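Local coordinates for protein beta-lactamase (Francisella tularensis subsp. tularensis, PDB 3P09) that probably hydrolyses beta-lactams to substituted beta-amino acids, at residues F66-Y77 with L137-I147. Numbering follows the deposited sequence.
Sequences FKFLLVGAILDY and LGGLQNLNKFI. With SO4 (sulfate ion), chain E.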
ATOM      1  N   PHE A  66      -3.120   0.690  -3.503  1.00 16.04           N
ATOM      2  CA  PHE A  66      -2.898   0.192  -4.859  1.00 12.85           C
ATOM      3  C   PHE A  66      -1.652   0.843  -5.469  1.00 19.09           C
ATOM      4  O   PHE A  66      -1.041   0.295  -6.382  1.00 17.66           O
ATOM      5  CB  PHE A  66      -4.135   0.428  -5.749  1.00 19.72           C
ATOM      6  CG  PHE A  66      -4.132   1.748  -6.482  1.00 21.23           C
ATOM      7  CD1 PHE A  66      -4.593   2.904  -5.866  1.00 22.94           C
ATOM      8  CD2 PHE A  66      -3.689   1.825  -7.800  1.00 21.66           C
ATOM      9  CE1 PHE A  66      -4.594   4.114  -6.545  1.00 22.26           C
ATOM     10  CE2 PHE A  66      -3.678   3.027  -8.477  1.00 25.09           C
ATOM     11  CZ  PHE A  66      -4.130   4.177  -7.850  1.00 22.46           C
ATOM     12  N   LYS A  67      -1.263   2.013  -4.966  1.00 17.10           N
ATOM     13  CA  LYS A  67      -0.141   2.718  -5.591  1.00 22.84           C
ATOM     14  C   LYS A  67       1.187   1.938  -5.544  1.00 26.26           C
ATOM     15  O   LYS A  67       2.046   2.145  -6.397  1.00 18.83           O
ATOM     16  CB  LYS A  67       0.004   4.144  -5.026  1.00 19.24           C
ATOM     17  CG  LYS A  67      -1.174   5.042  -5.433  1.00 20.32           C
ATOM     18  CD  LYS A  67      -1.288   6.296  -4.565  1.00 19.48           C
ATOM     19  CE  LYS A  67      -2.529   7.102  -4.980  1.00 19.37           C
ATOM     20  NZ  LYS A  67      -2.741   8.273  -4.076  1.00 20.20           N
ATOM     21  N   PHE A  68       1.367   1.042  -4.574  1.00 19.62           N
ATOM     22  CA  PHE A  68       2.611   0.261  -4.572  1.00 19.68           C
ATOM     23  C   PHE A  68       2.591  -0.859  -5.614  1.00 20.43           C
ATOM     24  O   PHE A  68       3.634  -1.234  -6.155  1.00 20.15           O
ATOM     25  CB  PHE A  68       3.033  -0.226  -3.161  1.00 18.86           C
ATOM     26  CG  PHE A  68       2.420  -1.552  -2.726  1.00 18.02           C
ATOM     27  CD1 PHE A  68       2.846  -2.761  -3.281  1.00 18.25           C
ATOM     28  CD2 PHE A  68       1.465  -1.582  -1.711  1.00 17.47           C
ATOM     29  CE1 PHE A  68       2.305  -3.974  -2.860  1.00 17.38           C
ATOM     30  CE2 PHE A  68       0.904  -2.800  -1.283  1.00 20.05           C
ATOM     31  CZ  PHE A  68       1.333  -3.993  -1.861  1.00 14.18           C
ATOM     32  N   LEU A  69       1.404  -1.375  -5.913  1.00 18.60           N
ATOM     33  CA  LEU A  69       1.256  -2.342  -7.008  1.00 17.08           C
ATOM     34  C   LEU A  69       1.569  -1.691  -8.350  1.00 21.04           C
ATOM     35  O   LEU A  69       2.210  -2.281  -9.229  1.00 21.26           O
ATOM     36  CB  LEU A  69      -0.172  -2.874  -7.042  1.00 18.52           C
ATOM     37  CG  LEU A  69      -0.564  -3.661  -5.799  1.00 18.73           C
ATOM     38  CD1 LEU A  69      -2.066  -4.023  -5.854  1.00 17.09           C
ATOM     39  CD2 LEU A  69       0.279  -4.912  -5.704  1.00 23.21           C
ATOM     40  N   LEU A  70       1.091  -0.464  -8.497  1.00 18.38           N
ATOM     41  CA  LEU A  70       1.304   0.319  -9.710  1.00 18.69           C
ATOM     42  C   LEU A  70       2.791   0.576  -9.928  1.00 19.92           C
ATOM     43  O   LEU A  70       3.302   0.423 -11.034  1.00 20.70           O
ATOM     44  CB  LEU A  70       0.554   1.648  -9.593  1.00 21.78           C
ATOM     45  CG  LEU A  70       0.795   2.686 -10.692  1.00 23.25           C
ATOM     46  CD1 LEU A  70       0.442   2.119 -12.070  1.00 26.15           C
ATOM     47  CD2 LEU A  70       0.040   3.990 -10.424  1.00 20.31           C
ATOM     48  N   VAL A  71       3.483   0.971  -8.865  1.00 18.97           N
ATOM     49  CA  VAL A  71       4.915   1.226  -8.960  1.00 15.43           C
ATOM     50  C   VAL A  71       5.682  -0.072  -9.235  1.00 22.42           C
ATOM     51  O   VAL A  71       6.627  -0.098 -10.025  1.00 19.03           O
ATOM     52  CB  VAL A  71       5.422   1.965  -7.713  1.00 15.60           C
ATOM     53  CG1 VAL A  71       6.929   1.891  -7.613  1.00 14.23           C
ATOM     54  CG2 VAL A  71       4.949   3.399  -7.779  1.00 16.62           C
ATOM     55  N   GLY A  72       5.250  -1.160  -8.612  1.00 19.39           N
ATOM     56  CA  GLY A  72       5.798  -2.461  -8.940  1.00 19.12           C
ATOM     57  C   GLY A  72       5.665  -2.769 -10.431  1.00 22.49           C
ATOM     58  O   GLY A  72       6.608  -3.222 -11.080  1.00 22.75           O
ATOM     59  N   ALA A  73       4.480  -2.515 -10.974  1.00 17.49           N
ATOM     60  CA  ALA A  73       4.217  -2.726 -12.391  1.00 23.05           C
ATOM     61  C   ALA A  73       5.132  -1.877 -13.261  1.00 22.82           C
ATOM     62  O   ALA A  73       5.612  -2.322 -14.300  1.00 26.30           O
ATOM     63  CB  ALA A  73       2.757  -2.423 -12.706  1.00 23.07           C
ATOM     64  N   ILE A  74       5.344  -0.634 -12.849  1.00 24.66           N
ATOM     65  CA  ILE A  74       6.220   0.257 -13.594  1.00 20.70           C
ATOM     66  C   ILE A  74       7.649  -0.274 -13.603  1.00 20.21           C
ATOM     67  O   ILE A  74       8.333  -0.232 -14.629  1.00 23.91           O
ATOM     68  CB  ILE A  74       6.180   1.677 -12.992  1.00 19.88           C
ATOM     69  CG1 ILE A  74       4.813   2.313 -13.259  1.00 17.29           C
ATOM     70  CG2 ILE A  74       7.325   2.547 -13.550  1.00 16.75           C
ATOM     71  CD1 ILE A  74       4.623   2.738 -14.716  1.00 20.67           C
ATOM     72  N   LEU A  75       8.107  -0.787 -12.467  1.00 21.19           N
ATOM     73  CA  LEU A  75       9.470  -1.321 -12.382  1.00 16.60           C
ATOM     74  C   LEU A  75       9.638  -2.566 -13.247  1.00 24.70           C
ATOM     75  O   LEU A  75      10.686  -2.776 -13.876  1.00 24.89           O
ATOM     76  CB  LEU A  75       9.829  -1.631 -10.928  1.00 23.63           C
ATOM     77  CG  LEU A  75       9.940  -0.389 -10.032  1.00 20.68           C
ATOM     78  CD1 LEU A  75      10.006  -0.754  -8.564  1.00 21.63           C
ATOM     79  CD2 LEU A  75      11.156   0.422 -10.427  1.00 21.66           C
ATOM     80  N   ASP A  76       8.606  -3.398 -13.271  1.00 22.08           N
ATOM     81  CA  ASP A  76       8.606  -4.584 -14.111  1.00 21.50           C
ATOM     82  C   ASP A  76       8.675  -4.114 -15.564  1.00 29.05           C
ATOM     83  O   ASP A  76       9.446  -4.641 -16.364  1.00 33.35           O
ATOM     84  CB  ASP A  76       7.336  -5.403 -13.828  1.00 20.93           C
ATOM     85  CG  ASP A  76       7.099  -6.521 -14.840  1.00 34.09           C
ATOM     86  OD1 ASP A  76       7.577  -7.651 -14.609  1.00 36.29           O
ATOM     87  OD2 ASP A  76       6.400  -6.278 -15.849  1.00 35.65           O
ATOM     88  N   TYR A  77       7.884  -3.096 -15.891  1.00 23.04           N
ATOM     89  CA  TYR A  77       7.882  -2.538 -17.246  1.00 26.33           C
ATOM     90  C   TYR A  77       9.291  -2.113 -17.634  1.00 25.15           C
ATOM     91  O   TYR A  77       9.785  -2.435 -18.724  1.00 27.45           O
ATOM     92  CB  TYR A  77       6.933  -1.341 -17.325  1.00 34.12           C
ATOM     93  CG  TYR A  77       6.652  -0.859 -18.732  1.00 29.57           C
ATOM     94  CD1 TYR A  77       5.587  -1.376 -19.459  1.00 38.63           C
ATOM     95  CD2 TYR A  77       7.451   0.101 -19.334  1.00 31.02           C
ATOM     96  CE1 TYR A  77       5.321  -0.948 -20.752  1.00 41.99           C
ATOM     97  CE2 TYR A  77       7.190   0.543 -20.629  1.00 32.24           C
ATOM     98  CZ  TYR A  77       6.123   0.015 -21.328  1.00 41.30           C
ATOM     99  OH  TYR A  77       5.859   0.440 -22.611  1.00 47.57           O
ATOM    100  N   LEU A 137       1.722   3.363 -18.154  1.00 26.63           N
ATOM    101  CA  LEU A 137       1.806   1.898 -18.115  1.00 30.86           C
ATOM    102  C   LEU A 137       0.986   1.280 -19.244  1.00 31.16           C
ATOM    103  O   LEU A 137       1.203   0.129 -19.635  1.00 34.56           O
ATOM    104  CB  LEU A 137       1.293   1.360 -16.765  1.00 27.22           C
ATOM    105  CG  LEU A 137       1.455  -0.149 -16.534  1.00 32.12           C
ATOM    106  CD1 LEU A 137       2.927  -0.534 -16.343  1.00 28.07           C
ATOM    107  CD2 LEU A 137       0.635  -0.614 -15.351  1.00 23.89           C
ATOM    108  N   GLY A 138       0.032   2.045 -19.754  1.00 29.76           N
ATOM    109  CA  GLY A 138      -0.862   1.565 -20.793  1.00 29.36           C
ATOM    110  C   GLY A 138      -2.291   1.364 -20.318  1.00 31.04           C
ATOM    111  O   GLY A 138      -3.106   0.792 -21.032  1.00 33.13           O
ATOM    112  N   GLY A 139      -2.599   1.830 -19.112  1.00 25.88           N
ATOM    113  CA  GLY A 139      -3.953   1.760 -18.594  1.00 27.64           C
ATOM    114  C   GLY A 139      -4.177   0.690 -17.537  1.00 27.22           C
ATOM    115  O   GLY A 139      -3.277  -0.083 -17.203  1.00 27.42           O
ATOM    116  N   LEU A 140      -5.398   0.629 -17.023  1.00 25.29           N
ATOM    117  CA  LEU A 140      -5.729  -0.272 -15.922  1.00 23.92           C
ATOM    118  C   LEU A 140      -5.674  -1.747 -16.270  1.00 29.66           C
ATOM    119  O   LEU A 140      -5.395  -2.584 -15.405  1.00 29.14           O
ATOM    120  CB  LEU A 140      -7.115   0.067 -15.378  1.00 32.67           C
ATOM    121  CG  LEU A 140      -7.137   1.396 -14.636  1.00 29.60           C
ATOM    122  CD1 LEU A 140      -8.554   1.745 -14.243  1.00 39.29           C
ATOM    123  CD2 LEU A 140      -6.239   1.297 -13.398  1.00 28.85           C
ATOM    124  N   GLN A 141      -5.964  -2.078 -17.526  1.00 28.62           N
ATOM    125  CA  GLN A 141      -5.919  -3.467 -17.936  1.00 29.49           C
ATOM    126  C   GLN A 141      -4.518  -4.026 -17.746  1.00 27.24           C
ATOM    127  O   GLN A 141      -4.349  -5.143 -17.259  1.00 31.33           O
ATOM    128  CB  GLN A 141      -6.388  -3.630 -19.381  1.00 42.08           C
ATOM    129  CG  GLN A 141      -7.857  -3.313 -19.575  1.00 54.75           C
ATOM    130  CD  GLN A 141      -8.327  -3.584 -20.991  1.00 68.34           C
ATOM    131  OE1 GLN A 141      -9.049  -4.550 -21.240  1.00 74.99           O
ATOM    132  NE2 GLN A 141      -7.912  -2.734 -21.928  1.00 68.15           N
ATOM    133  N   ASN A 142      -3.512  -3.239 -18.105  1.00 24.23           N
ATOM    134  CA  ASN A 142      -2.127  -3.659 -17.924  1.00 25.38           C
ATOM    135  C   ASN A 142      -1.745  -3.826 -16.460  1.00 25.34           C
ATOM    136  O   ASN A 142      -1.003  -4.744 -16.101  1.00 29.06           O
ATOM    137  CB  ASN A 142      -1.164  -2.693 -18.618  1.00 26.07           C
ATOM    138  CG  ASN A 142      -1.139  -2.896 -20.117  1.00 37.04           C
ATOM    139  OD1 ASN A 142      -1.532  -3.953 -20.606  1.00 37.80           O
ATOM    140  ND2 ASN A 142      -0.678  -1.892 -20.853  1.00 36.30           N
ATOM    141  N   LEU A 143      -2.233  -2.920 -15.623  1.00 24.15           N
ATOM    142  CA  LEU A 143      -2.006  -3.023 -14.189  1.00 24.10           C
ATOM    143  C   LEU A 143      -2.590  -4.317 -13.633  1.00 26.54           C
ATOM    144  O   LEU A 143      -1.916  -5.038 -12.898  1.00 23.34           O
ATOM    145  CB  LEU A 143      -2.595  -1.815 -13.460  1.00 27.17           C
ATOM    146  CG  LEU A 143      -2.500  -1.815 -11.935  1.00 26.87           C
ATOM    147  CD1 LEU A 143      -1.058  -2.010 -11.490  1.00 24.24           C
ATOM    148  CD2 LEU A 143      -3.080  -0.508 -11.380  1.00 24.32           C
ATOM    149  N   ASN A 144      -3.844  -4.607 -13.972  1.00 26.13           N
ATOM    150  CA  ASN A 144      -4.475  -5.843 -13.514  1.00 26.49           C
ATOM    151  C   ASN A 144      -3.778  -7.101 -14.039  1.00 25.38           C
ATOM    152  O   ASN A 144      -3.676  -8.095 -13.329  1.00 28.92           O
ATOM    153  CB  ASN A 144      -5.956  -5.849 -13.863  1.00 33.72           C
ATOM    154  CG  ASN A 144      -6.742  -4.876 -13.018  1.00 39.00           C
ATOM    155  OD1 ASN A 144      -6.643  -4.890 -11.790  1.00 42.55           O
ATOM    156  ND2 ASN A 144      -7.499  -4.000 -13.666  1.00 33.06           N
ATOM    157  N   LYS A 145      -3.293  -7.057 -15.277  1.00 19.14           N
ATOM    158  CA  LYS A 145      -2.444  -8.144 -15.772  1.00 29.26           C
ATOM    159  C   LYS A 145      -1.215  -8.340 -14.875  1.00 25.81           C
ATOM    160  O   LYS A 145      -0.856  -9.458 -14.520  1.00 23.82           O
ATOM    161  CB  LYS A 145      -2.011  -7.888 -17.225  1.00 28.46           C
ATOM    162  CG  LYS A 145      -3.143  -8.069 -18.233  1.00 41.91           C
ATOM    163  CD  LYS A 145      -2.634  -8.152 -19.679  1.00 55.76           C
ATOM    164  CE  LYS A 145      -2.224  -6.788 -20.226  1.00 60.53           C
ATOM    165  NZ  LYS A 145      -1.749  -6.860 -21.643  1.00 66.17           N
ATOM    166  N   PHE A 146      -0.563  -7.246 -14.507  1.00 24.33           N
ATOM    167  CA  PHE A 146       0.606  -7.368 -13.643  1.00 25.76           C
ATOM    168  C   PHE A 146       0.248  -7.943 -12.271  1.00 25.75           C
ATOM    169  O   PHE A 146       0.939  -8.818 -11.749  1.00 24.44           O
ATOM    170  CB  PHE A 146       1.332  -6.030 -13.491  1.00 25.85           C
ATOM    171  CG  PHE A 146       2.511  -6.103 -12.567  1.00 23.02           C
ATOM    172  CD1 PHE A 146       3.694  -6.704 -12.984  1.00 24.02           C
ATOM    173  CD2 PHE A 146       2.445  -5.580 -11.294  1.00 23.42           C
ATOM    174  CE1 PHE A 146       4.781  -6.789 -12.141  1.00 23.83           C
ATOM    175  CE2 PHE A 146       3.536  -5.655 -10.446  1.00 24.67           C
ATOM    176  CZ  PHE A 146       4.705  -6.266 -10.870  1.00 23.88           C
ATOM    177  N   ILE A 147      -0.841  -7.456 -11.691  1.00 20.88           N
ATOM    178  CA  ILE A 147      -1.308  -7.976 -10.413  1.00 22.68           C
ATOM    179  C   ILE A 147      -1.518  -9.504 -10.483  1.00 25.57           C
ATOM    180  O   ILE A 147      -1.110 -10.248  -9.579  1.00 23.06           O
ATOM    181  CB  ILE A 147      -2.586  -7.233  -9.979  1.00 25.72           C
ATOM    182  CG1 ILE A 147      -2.243  -5.771  -9.689  1.00 26.04           C
ATOM    183  CG2 ILE A 147      -3.208  -7.860  -8.749  1.00 27.22           C
ATOM    184  CD1 ILE A 147      -3.447  -4.920  -9.369  1.00 23.26           C
TER
HETATM  185  S   SO4 E 294      -8.276   0.773 -19.559  0.79 76.80           S
HETATM  186  O1  SO4 E 294      -7.830   2.013 -18.922  0.79 77.24           O
HETATM  187  O2  SO4 E 294      -9.319   0.157 -18.742  0.79 78.31           O
HETATM  188  O3  SO4 E 294      -8.818   1.073 -20.881  0.79 80.29           O
HETATM  189  O4  SO4 E 294      -7.153  -0.156 -19.692  0.79 65.96           O
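F146 lays one ring face on the backbone of A73. The CA of A73 stands 3.6 Å from the ring centroid, 14° off the normal, a CH-pi contact. A73 CB meets F146 CD2 at 3.5 Å. The D76 side chain runs alongside the ring the other way, its CB 3.4 Å from F146 CE1. With CG anti to the backbone N (chi1 178°), the F146 ring reaches into a hole made by L69, G72, A73 and D76.

Two leucines make the neighbouring knobs. L143 sits among F66, L69, L70 and A73; its CD2 meets the F66 ring at the edge, and its CD1 lies 3.8 Å from L70 CA. L137 fits among L70, A73, I74 and Y77, with its CD2 3.8 Å from A73 CB. The L69 and I147 side chains cross nearly at right angles, meeting through their CD1 methyls.

A73 touches all three knobs. The helix axes come within 9.6 Å, crossing at 89°. G138 ends the preceding helix in a Schellman motif, and N142 ND2 donates a hydrogen bond to L137 O at 3.0 Å. G139 is the N-cap of the next helix, whose first turn hydrogen-bonds, through Q141 N, a sulfate probably from the crystallisation liquor. The carboxylate of D76 pairs with K149.

Helix 66-80 also carries K67, whose NZ hydrogen-bonds S64 OG, consistent with the class A SxxK motif. No hydrogen bond joins the two segments. Apolar shape fit and one aromatic CH-pi contact therefore hold this face of the probable active-site helix against helix 140-149 and the end of helix 127-137.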